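Local coordinates for protein alpha-1,3-glucanase (Paenibacillus glycanilyticus, PDB 6K0P) that probably hydrolyses alpha-1,3-glucan, as a family 87 glycoside hydrolase whose catalytic domain is captured here with nigerose, at residues W311-S316 with N334-S339; A358-T363 with Y418-N423; A390-S395 with T414-S419. The protein carries 1 engineered substitution. All coordinates share one frame; numbering follows the deposited sequence.

Overall arrangement
All three contacts belong to the parallel beta-helix of the catalytic domain and lie on the same side of the chain's centre. Contact 1 joins strands 308-313 and 333-336; strand 357-360, which carries one half of contact 2, is hydrogen-bonded to strand 333-336 and in turn to strand 389-392 of contact 3, which pairs with 409-416. The rungs follow one another in chain order. Centres of contacts 1 and 2 are 11 Å apart, those of 2 and 3 7 Å, and contacts 2 and 3 share Tyr-418 and Ser-419. Glucose residues touch all three, which is consistent with consecutive rungs and the loop after strand 409-416 (contact 2's other half) lining a shared sugar-binding surface.

Contact 1 (W311-S316 with N334-S339); sequences WGVNSS and NMTNGS. With GLC (alpha-D-glucopyranose), chain B; GLC (alpha-D-glucopyranose), chain C.
Neighbouring rungs of the beta-helix meet where Trp-311 to Val-313 pair in parallel with Asn-334 to Thr-336, and the first residue of this ladder is also part of a glycan pocket. The Trp-311 indole is held between sugar and strand. Over one face, the chain B glucose places O4 3.4 Å from CE3; on the opposite face CB of Asn-334 makes a CH-pi contact, 4.1 Å from the centroid of the six-membered ring. CG2 of Thr-336 lies 3.7 Å from NE1 of Trp-311. Lys-286, itself bonded to glucose, adds a cation-pi contact. At the ring edge NE1 donates to a water at 2.9 Å, which donates to OG1 of Thr-336 and is bonded to O6 of the chain C glucose. OG1 of Thr-336 sits between its backbone N and carbonyl carbon (chi1 80°) and donates to O of Gly-312 at 2.7 Å, in the carbonyl plane, while N of Thr-336 reaches the same oxygen from above that plane. Farther on, O of Thr-336 accepts from N of Asn-314 (3.0 Å) and, in the type I' turn, from N and OG of Ser-339. That hydroxyl oxygen also accepts from N of Ser-315. Because Thr-336 OG1 gives its proton to the backbone, it is left to accept from the water, which probably fixes how that water faces the sugar.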
loop_
_atom_site.group_PDB
_atom_site.type_symbol
_atom_site.label_atom_id
_atom_site.label_comp_id
_atom_site.label_asym_id
_atom_site.label_seq_id
_atom_site.Cartn_x
_atom_site.Cartn_y
_atom_site.Cartn_z
ATOM N N TRP A 311 -5.149 5.746 11.186
ATOM C CA TRP A 311 -5.146 7.141 10.746
ATOM C C TRP A 311 -4.862 7.961 11.998
ATOM O O TRP A 311 -5.785 8.297 12.748
ATOM C CB TRP A 311 -6.492 7.494 10.134
ATOM C CG TRP A 311 -6.575 8.863 9.529
ATOM C CD1 TRP A 311 -6.665 10.059 10.196
ATOM C CD2 TRP A 311 -6.608 9.174 8.137
ATOM N NE1 TRP A 311 -6.741 11.097 9.293
ATOM C CE2 TRP A 311 -6.702 10.581 8.024
ATOM C CE3 TRP A 311 -6.549 8.403 6.971
ATOM C CZ2 TRP A 311 -6.752 11.228 6.789
ATOM C CZ3 TRP A 311 -6.604 9.043 5.747
ATOM C CH2 TRP A 311 -6.700 10.448 5.664
ATOM N N GLY A 312 -3.586 8.273 12.220
ATOM C CA GLY A 312 -3.196 8.960 13.438
ATOM C C GLY A 312 -3.529 10.437 13.383
ATOM O O GLY A 312 -3.478 11.070 12.333
ATOM N N VAL A 313 -3.901 10.978 14.544
ATOM C CA VAL A 313 -4.211 12.394 14.715
ATOM C C VAL A 313 -3.483 12.845 15.975
ATOM O O VAL A 313 -3.886 12.486 17.087
ATOM C CB VAL A 313 -5.721 12.643 14.842
ATOM C CG1 VAL A 313 -5.992 14.130 14.957
ATOM C CG2 VAL A 313 -6.471 12.032 13.654
ATOM N N ASN A 314 -2.412 13.621 15.805
ATOM C CA ASN A 314 -1.550 14.012 16.922
ATOM C C ASN A 314 -1.129 12.797 17.748
ATOM O O ASN A 314 -1.143 12.807 18.983
ATOM C CB ASN A 314 -2.189 15.103 17.787
ATOM C CG ASN A 314 -1.171 15.819 18.646
ATOM O OD1 ASN A 314 0.021 15.808 18.345
ATOM N ND2 ASN A 314 -1.632 16.430 19.731
ATOM N N SER A 315 -0.742 11.737 17.044
ATOM C CA SER A 315 -0.352 10.469 17.640
ATOM C C SER A 315 1.157 10.346 17.531
ATOM O O SER A 315 1.703 10.416 16.425
ATOM C CB SER A 315 -1.033 9.316 16.900
ATOM O OG SER A 315 -2.440 9.493 16.922
ATOM N N SER A 316 1.827 10.148 18.665
ATOM C CA SER A 316 3.276 10.249 18.711
ATOM C C SER A 316 3.912 9.084 19.450
ATOM O O SER A 316 3.292 8.452 20.316
ATOM C CB SER A 316 3.704 11.581 19.348
ATOM O OG SER A 316 3.308 12.645 18.498
ATOM N N ASN A 334 -1.747 6.350 7.838
ATOM C CA ASN A 334 -1.540 7.784 7.701
ATOM C C ASN A 334 -1.330 8.330 9.103
ATOM O O ASN A 334 -1.944 7.848 10.058
ATOM C CB ASN A 334 -2.765 8.447 7.056
ATOM C CG ASN A 334 -2.500 9.879 6.591
ATOM O OD1 ASN A 334 -1.386 10.393 6.690
ATOM N ND2 ASN A 334 -3.540 10.522 6.075
ATOM N N MET A 335 -0.416 9.281 9.237
ATOM C CA MET A 335 -0.160 9.939 10.511
ATOM C C MET A 335 -0.301 11.428 10.267
ATOM O O MET A 335 0.414 11.983 9.430
ATOM C CB MET A 335 1.242 9.591 11.018
ATOM C CG MET A 335 1.470 8.091 11.196
ATOM S SD MET A 335 0.386 7.336 12.430
ATOM C CE MET A 335 1.106 8.029 13.881
ATOM N N THR A 336 -1.241 12.063 10.961
ATOM C CA THR A 336 -1.630 13.427 10.626
ATOM C C THR A 336 -1.560 14.343 11.841
ATOM O O THR A 336 -1.470 13.905 12.993
ATOM C CB THR A 336 -3.051 13.497 10.039
ATOM O OG1 THR A 336 -4.012 13.450 11.108
ATOM C CG2 THR A 336 -3.312 12.352 9.077
ATOM N N ASN A 337 -1.609 15.644 11.553
ATOM C CA ASN A 337 -2.017 16.663 12.525
ATOM C C ASN A 337 -1.199 16.612 13.815
ATOM O O ASN A 337 -1.750 16.516 14.914
ATOM C CB ASN A 337 -3.517 16.563 12.823
ATOM C CG ASN A 337 -4.372 16.798 11.594
ATOM O OD1 ASN A 337 -3.869 16.833 10.467
ATOM N ND2 ASN A 337 -5.675 16.962 11.804
ATOM N N GLY A 338 0.123 16.699 13.678
ATOM C CA GLY A 338 1.015 16.758 14.814
ATOM C C GLY A 338 1.729 15.462 15.125
ATOM O O GLY A 338 2.653 15.464 15.947
ATOM N N SER A 339 1.339 14.361 14.487
ATOM C CA SER A 339 1.939 13.064 14.774
ATOM C C SER A 339 3.444 13.090 14.567
ATOM O O SER A 339 3.925 13.360 13.457
ATOM C CB SER A 339 1.298 11.999 13.884
ATOM O OG SER A 339 -0.097 11.913 14.127
HETATM C C1 GLC B . -10.698 11.145 3.618
HETATM C C2 GLC B . -11.157 11.779 4.916
HETATM C C3 GLC B . -10.425 11.138 6.073
HETATM C C4 GLC B . -10.586 9.623 6.031
HETATM C C5 GLC B . -10.073 9.104 4.716
HETATM C C6 GLC B . -10.339 7.619 4.521
HETATM O O1 GLC B . -9.385 11.555 3.439
HETATM O O2 GLC B . -10.925 13.188 4.815
HETATM O O3 GLC B . -11.072 11.545 7.264
HETATM O O4 GLC B . -9.864 9.001 7.063
HETATM O O5 GLC B . -10.747 9.751 3.683
HETATM O O6 GLC B . -11.676 7.233 4.676
HETATM C C1 GLC C . -10.135 11.872 8.360
HETATM C C2 GLC C . -10.920 12.108 9.645
HETATM C C3 GLC C . -11.613 13.463 9.554
HETATM C C4 GLC C . -10.598 14.562 9.245
HETATM C C5 GLC C . -9.803 14.186 7.992
HETATM C C6 GLC C . -8.733 15.216 7.624
HETATM O O2 GLC C . -11.884 11.083 9.794
HETATM O O3 GLC C . -12.311 13.742 10.750
HETATM O O4 GLC C . -11.275 15.785 9.046
HETATM O O5 GLC C . -9.194 12.920 8.178
HETATM O O6 GLC C . -7.837 15.410 8.701
HETATM O O HOH W 1 -6.700 13.765 10.316
HETATM O O HOH W 2 2.474 17.072 18.394
#

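Contact 2 (A358-T363 with Y418-N423); sequences ALFSAT and YSFGYN. With GLC (alpha-D-glucopyranose), chain D; GLC (alpha-D-glucopyranose), chain C.
Phe-360 meets Phe-420 and Tyr-422 obliquely in an aromatic cluster, with ring planes at 62° and 82° respectively. CG of Phe-360 is anti to the backbone N (chi1 -168°), and the outer ring atoms do the touching. CE2 of Phe-360 comes within 3.6 Å of CD1 of Phe-420, CZ lies 4.0 Å from CD2 of Tyr-422, and O of Ser-419 approaches the ring at its edge, 3.7 Å from the same CZ. Beyond the rings, N of Thr-363 donates in the carbonyl plane to O of Asn-423 at 2.9 Å, and CB of Ala-362 rests against that oxygen as well.

The loop that presents the two rings is a type I' turn from Ser-419 to Tyr-422, reinforced by an ST turn: OG of Ser-419 accepts from N of Gly-421 and is also bonded to Asp-471. Tyr-418 sets its edge into Phe-420, with CD2 3.5 Å above the ring plane and over the centre, and its OH lies 3.3 Å from O5 of the chain D glucose. An alanine in place of Tyr-418 removes the ring from the face of Phe-420 and from the chain D glucose, and would probably let the Phe-420 ring turn more freely and weaken the hold on that sugar. CE2 of Phe-420 lies near O2 of this glucose, while OH of Tyr-422 lies 3.4 Å from C6 of the chain C glucose. Such an aromatic-rich loop beside a beta-helix strand is the kind of surface expected of a polysaccharide-binding cleft.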
loop_
_atom_site.group_PDB
_atom_site.type_symbol
_atom_site.label_atom_id
_atom_site.label_comp_id
_atom_site.label_asym_id
_atom_site.label_seq_id
_atom_site.Cartn_x
_atom_site.Cartn_y
_atom_site.Cartn_z
ATOM N N ALA A 358 1.433 7.262 4.477
ATOM C CA ALA A 358 1.316 8.703 4.300
ATOM C C ALA A 358 1.627 9.431 5.599
ATOM O O ALA A 358 1.462 8.891 6.701
ATOM C CB ALA A 358 -0.080 9.101 3.812
ATOM N N LEU A 359 2.076 10.675 5.441
ATOM C CA LEU A 359 2.327 11.588 6.547
ATOM C C LEU A 359 1.737 12.927 6.146
ATOM O O LEU A 359 2.134 13.491 5.122
ATOM C CB LEU A 359 3.835 11.711 6.798
ATOM C CG LEU A 359 4.266 12.486 8.046
ATOM C CD1 LEU A 359 3.753 11.844 9.338
ATOM C CD2 LEU A 359 5.784 12.560 8.080
ATOM N N PHE A 360 0.748 13.402 6.894
ATOM C CA PHE A 360 0.111 14.682 6.586
ATOM C C PHE A 360 0.366 15.642 7.735
ATOM O O PHE A 360 -0.210 15.497 8.816
ATOM C CB PHE A 360 -1.388 14.556 6.316
ATOM C CG PHE A 360 -1.990 15.815 5.722
ATOM C CD1 PHE A 360 -2.311 16.899 6.527
ATOM C CD2 PHE A 360 -2.188 15.924 4.354
ATOM C CE1 PHE A 360 -2.836 18.058 5.976
ATOM C CE2 PHE A 360 -2.714 17.080 3.798
ATOM C CZ PHE A 360 -3.038 18.142 4.605
ATOM N N SER A 361 1.202 16.638 7.490
ATOM C CA SER A 361 1.578 17.590 8.522
ATOM C C SER A 361 0.604 18.756 8.537
ATOM O O SER A 361 0.312 19.352 7.494
ATOM C CB SER A 361 2.996 18.082 8.265
ATOM O OG SER A 361 3.473 18.892 9.321
ATOM N N ALA A 362 0.104 19.079 9.725
ATOM C CA ALA A 362 -0.807 20.199 9.902
ATOM C C ALA A 362 -0.713 20.638 11.352
ATOM O O ALA A 362 -0.256 19.885 12.216
ATOM C CB ALA A 362 -2.246 19.815 9.542
ATOM N N THR A 363 -1.135 21.870 11.609
ATOM C CA THR A 363 -1.090 22.401 12.965
ATOM C C THR A 363 -2.246 21.845 13.787
ATOM O O THR A 363 -3.395 21.851 13.339
ATOM C CB THR A 363 -1.158 23.932 12.971
ATOM O OG1 THR A 363 -2.507 24.344 12.718
ATOM C CG2 THR A 363 -0.240 24.514 11.899
ATOM N N TYR A 418 0.665 21.149 -0.850
ATOM C CA TYR A 418 -0.712 21.616 -0.967
ATOM C C TYR A 418 -1.452 21.413 0.355
ATOM O O TYR A 418 -1.310 20.379 1.010
ATOM C CB TYR A 418 -1.432 20.897 -2.110
ATOM C CG TYR A 418 -2.830 21.426 -2.330
ATOM C CD1 TYR A 418 -3.049 22.775 -2.575
ATOM C CD2 TYR A 418 -3.924 20.584 -2.260
ATOM C CE1 TYR A 418 -4.330 23.269 -2.753
ATOM C CE2 TYR A 418 -5.204 21.063 -2.449
ATOM C CZ TYR A 418 -5.400 22.405 -2.686
ATOM O OH TYR A 418 -6.682 22.878 -2.863
ATOM N N SER A 419 -2.234 22.421 0.754
ATOM C CA SER A 419 -2.893 22.401 2.060
ATOM C C SER A 419 -4.169 21.573 2.097
ATOM O O SER A 419 -4.591 21.174 3.191
ATOM C CB SER A 419 -3.216 23.835 2.499
ATOM O OG SER A 419 -4.307 24.366 1.763
ATOM N N PHE A 420 -4.788 21.310 0.950
ATOM C CA PHE A 420 -6.095 20.658 0.878
ATOM C C PHE A 420 -7.164 21.390 1.690
ATOM O O PHE A 420 -8.174 20.792 2.088
ATOM C CB PHE A 420 -6.029 19.171 1.253
ATOM C CG PHE A 420 -5.154 18.354 0.336
ATOM C CD1 PHE A 420 -3.784 18.296 0.533
ATOM C CD2 PHE A 420 -5.706 17.649 -0.721
ATOM C CE1 PHE A 420 -2.978 17.550 -0.313
ATOM C CE2 PHE A 420 -4.910 16.900 -1.565
ATOM C CZ PHE A 420 -3.541 16.854 -1.361
ATOM N N GLY A 421 -6.957 22.680 1.949
ATOM C CA GLY A 421 -7.885 23.458 2.743
ATOM C C GLY A 421 -7.690 23.366 4.240
ATOM O O GLY A 421 -8.408 24.050 4.984
ATOM N N TYR A 422 -6.748 22.557 4.708
ATOM C CA TYR A 422 -6.491 22.420 6.132
ATOM C C TYR A 422 -5.470 23.458 6.600
ATOM O O TYR A 422 -4.874 24.188 5.806
ATOM C CB TYR A 422 -6.036 20.995 6.456
ATOM C CG TYR A 422 -7.057 19.943 6.063
ATOM C CD1 TYR A 422 -8.209 19.748 6.819
ATOM C CD2 TYR A 422 -6.870 19.144 4.944
ATOM C CE1 TYR A 422 -9.146 18.790 6.464
ATOM C CE2 TYR A 422 -7.801 18.181 4.583
ATOM C CZ TYR A 422 -8.937 18.011 5.346
ATOM O OH TYR A 422 -9.863 17.057 4.985
ATOM N N ASN A 423 -5.269 23.519 7.914
ATOM C CA ASN A 423 -4.382 24.509 8.520
ATOM C C ASN A 423 -2.984 23.909 8.604
ATOM O O ASN A 423 -2.688 23.110 9.498
ATOM C CB ASN A 423 -4.905 24.900 9.896
ATOM C CG ASN A 423 -4.093 26.006 10.539
ATOM O OD1 ASN A 423 -3.191 26.577 9.924
ATOM N ND2 ASN A 423 -4.417 26.321 11.788
HETATM C C1 GLC D . -6.811 19.619 -5.447
HETATM C C2 GLC D . -7.410 18.649 -4.432
HETATM C C3 GLC D . -8.915 18.543 -4.627
HETATM C C4 GLC D . -9.544 19.931 -4.634
HETATM C C5 GLC D . -8.832 20.865 -5.610
HETATM C C6 GLC D . -9.359 22.290 -5.473
HETATM O O2 GLC D . -6.808 17.378 -4.553
HETATM O O3 GLC D . -9.467 17.764 -3.588
HETATM O O4 GLC D . -10.908 19.832 -4.986
HETATM O O5 GLC D . -7.443 20.883 -5.363
HETATM O O6 GLC D . -8.649 23.142 -6.344
HETATM C C1 GLC C . -10.135 11.872 8.360
HETATM C C2 GLC C . -10.920 12.108 9.645
HETATM C C3 GLC C . -11.613 13.463 9.554
HETATM C C4 GLC C . -10.598 14.562 9.245
HETATM C C5 GLC C . -9.803 14.186 7.992
HETATM C C6 GLC C . -8.733 15.216 7.624
HETATM O O2 GLC C . -11.884 11.083 9.794
HETATM O O3 GLC C . -12.311 13.742 10.750
HETATM O O4 GLC C . -11.275 15.785 9.046
HETATM O O5 GLC C . -9.194 12.920 8.178
HETATM O O6 GLC C . -7.837 15.410 8.701
#

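Contact 3 (A390-S395 with T414-S419); sequences AVYGGS and TISSYS. With GLC (alpha-D-glucopyranose), chain D; ACY (acetic acid), chain L.
Val-391 and Ile-415 on one face, and Tyr-392 with Thr-414 and Ser-416 on the other, belong to the tight part of this contact, the paired strands; the loose part is the loop end from Gly-393 on. Strands 390-392 and 414-416 run parallel, their axes only 4° apart. Two nearly linear bonds stitch them together: N of Val-391 donates to O of Thr-414 at 2.9 Å, and N of Ser-416 to O of Val-391 at 3.0 Å. On the inner face CG1 of Val-391, between its backbone N and carbonyl carbon (chi1 58°), meets CG1 of Ile-415 at 3.9 Å, the two side chains lying side by side. Thr-432, Ile-434, Ile-477 and Ile-479 from other strands close over them, making this a piece of the hydrophobic interior of the beta-helix.

On the other face the Tyr-392 ring lies obliquely against the neighbouring strand, its CD1 3.8 Å from CB of Ser-416 and its CE1 4.1 Å from CG2 of Thr-414. A water adds a polar link: it donates to OH of Tyr-392 at 2.9 Å and is bonded to OG1 of Thr-414. The same phenol oxygen is hydrogen-bonded to Asp-355.

Toward the loops the pairing fades: N of Gly-393 makes only a weak bond, 3.2 Å, to O of Ser-416. Beyond it the chains separate, OG of Ser-395 donating to an acetic acid molecule, probably from the crystallisation liquor. OG of Ser-416, anti to its backbone N, accepts a straight bond from N of Tyr-418 at 3.1 Å. This ST turn lies where strand 409-416 gives way to the loop carrying Tyr-418. Backbone bonds and packing on both faces thus probably hold the rung together, while the water and Asp-355 probably fix the Tyr-392 hydroxyl.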
loop_
_atom_site.group_PDB
_atom_site.type_symbol
_atom_site.label_atom_id
_atom_site.label_comp_id
_atom_site.label_asym_id
_atom_site.label_seq_id
_atom_site.Cartn_x
_atom_site.Cartn_y
_atom_site.Cartn_z
ATOM N N ALA A 390 3.426 8.975 0.494
ATOM C CA ALA A 390 3.028 10.366 0.323
ATOM C C ALA A 390 3.389 11.167 1.559
ATOM O O ALA A 390 3.066 10.768 2.684
ATOM C CB ALA A 390 1.526 10.486 0.042
ATOM N N VAL A 391 4.040 12.306 1.343
ATOM C CA VAL A 391 4.406 13.201 2.433
ATOM C C VAL A 391 3.886 14.592 2.101
ATOM O O VAL A 391 4.220 15.157 1.050
ATOM C CB VAL A 391 5.917 13.180 2.733
ATOM C CG1 VAL A 391 6.749 13.546 1.521
ATOM C CG2 VAL A 391 6.248 14.077 3.926
ATOM N N TYR A 392 3.039 15.121 2.974
ATOM C CA TYR A 392 2.397 16.414 2.792
ATOM C C TYR A 392 2.928 17.333 3.886
ATOM O O TYR A 392 2.442 17.310 5.022
ATOM C CB TYR A 392 0.880 16.257 2.873
ATOM C CG TYR A 392 0.297 15.250 1.890
ATOM C CD1 TYR A 392 -0.005 15.616 0.581
ATOM C CD2 TYR A 392 0.045 13.937 2.280
ATOM C CE1 TYR A 392 -0.548 14.696 -0.312
ATOM C CE2 TYR A 392 -0.500 13.019 1.396
ATOM C CZ TYR A 392 -0.786 13.397 0.109
ATOM O OH TYR A 392 -1.317 12.476 -0.773
ATOM N N GLY A 393 3.939 18.136 3.545
ATOM C CA GLY A 393 4.572 19.015 4.518
ATOM C C GLY A 393 5.322 18.239 5.591
ATOM O O GLY A 393 5.582 17.042 5.483
ATOM N N GLY A 394 5.679 18.960 6.647
ATOM C CA GLY A 394 6.382 18.380 7.778
ATOM C C GLY A 394 7.826 18.845 7.814
ATOM O O GLY A 394 8.300 19.565 6.935
ATOM N N SER A 395 8.524 18.412 8.862
ATOM C CA SER A 395 9.922 18.779 9.037
ATOM C C SER A 395 10.643 17.627 9.719
ATOM O O SER A 395 10.099 17.005 10.636
ATOM C CB SER A 395 10.059 20.079 9.852
ATOM O OG SER A 395 11.411 20.526 9.887
ATOM N N THR A 414 4.619 10.880 -3.618
ATOM C CA THR A 414 4.113 12.244 -3.696
ATOM C C THR A 414 4.776 13.065 -2.603
ATOM O O THR A 414 4.763 12.666 -1.432
ATOM C CB THR A 414 2.597 12.259 -3.489
ATOM O OG1 THR A 414 1.960 11.654 -4.614
ATOM C CG2 THR A 414 2.073 13.698 -3.334
ATOM N N ILE A 415 5.359 14.203 -2.984
ATOM C CA ILE A 415 5.959 15.156 -2.053
ATOM C C ILE A 415 5.261 16.476 -2.339
ATOM O O ILE A 415 5.509 17.089 -3.383
ATOM C CB ILE A 415 7.479 15.265 -2.273
ATOM C CG1 ILE A 415 8.135 13.890 -2.105
ATOM C CG2 ILE A 415 8.114 16.263 -1.295
ATOM C CD1 ILE A 415 9.614 13.834 -2.513
ATOM N N SER A 416 4.371 16.904 -1.442
ATOM C CA SER A 416 3.413 17.957 -1.773
ATOM C C SER A 416 3.266 18.967 -0.649
ATOM O O SER A 416 3.099 18.587 0.514
ATOM C CB SER A 416 2.032 17.351 -2.056
ATOM O OG SER A 416 1.051 18.375 -2.160
ATOM N N SER A 417 3.281 20.252 -1.007
ATOM C CA SER A 417 2.980 21.307 -0.052
ATOM C C SER A 417 1.585 21.902 -0.251
ATOM O O SER A 417 1.337 23.042 0.158
ATOM C CB SER A 417 4.076 22.378 -0.054
ATOM O OG SER A 417 4.024 23.201 -1.214
ATOM N N TYR A 418 0.665 21.149 -0.850
ATOM C CA TYR A 418 -0.712 21.616 -0.967
ATOM C C TYR A 418 -1.452 21.413 0.355
ATOM O O TYR A 418 -1.310 20.379 1.010
ATOM C CB TYR A 418 -1.432 20.897 -2.110
ATOM C CG TYR A 418 -2.830 21.426 -2.330
ATOM C CD1 TYR A 418 -3.049 22.775 -2.575
ATOM C CD2 TYR A 418 -3.924 20.584 -2.260
ATOM C CE1 TYR A 418 -4.330 23.269 -2.753
ATOM C CE2 TYR A 418 -5.204 21.063 -2.449
ATOM C CZ TYR A 418 -5.400 22.405 -2.686
ATOM O OH TYR A 418 -6.682 22.878 -2.863
ATOM N N SER A 419 -2.234 22.421 0.754
ATOM C CA SER A 419 -2.893 22.401 2.060
ATOM C C SER A 419 -4.169 21.573 2.097
ATOM O O SER A 419 -4.591 21.174 3.191
ATOM C CB SER A 419 -3.216 23.835 2.499
ATOM O OG SER A 419 -4.307 24.366 1.763
HETATM C C1 GLC D . -6.811 19.619 -5.447
HETATM C C2 GLC D . -7.410 18.649 -4.432
HETATM C C3 GLC D . -8.915 18.543 -4.627
HETATM C C4 GLC D . -9.544 19.931 -4.634
HETATM C C5 GLC D . -8.832 20.865 -5.610
HETATM C C6 GLC D . -9.359 22.290 -5.473
HETATM O O2 GLC D . -6.808 17.378 -4.553
HETATM O O3 GLC D . -9.467 17.764 -3.588
HETATM O O4 GLC D . -10.908 19.832 -4.986
HETATM O O5 GLC D . -7.443 20.883 -5.363
HETATM O O6 GLC D . -8.649 23.142 -6.344
HETATM C C ACY L . 11.284 23.295 11.950
HETATM O O ACY L . 11.735 22.097 12.049
HETATM O OXT ACY L . 10.986 23.861 10.905
HETATM C CH3 ACY L . 11.151 24.001 13.316
HETATM O O HOH W 3 -0.457 11.106 -3.206
#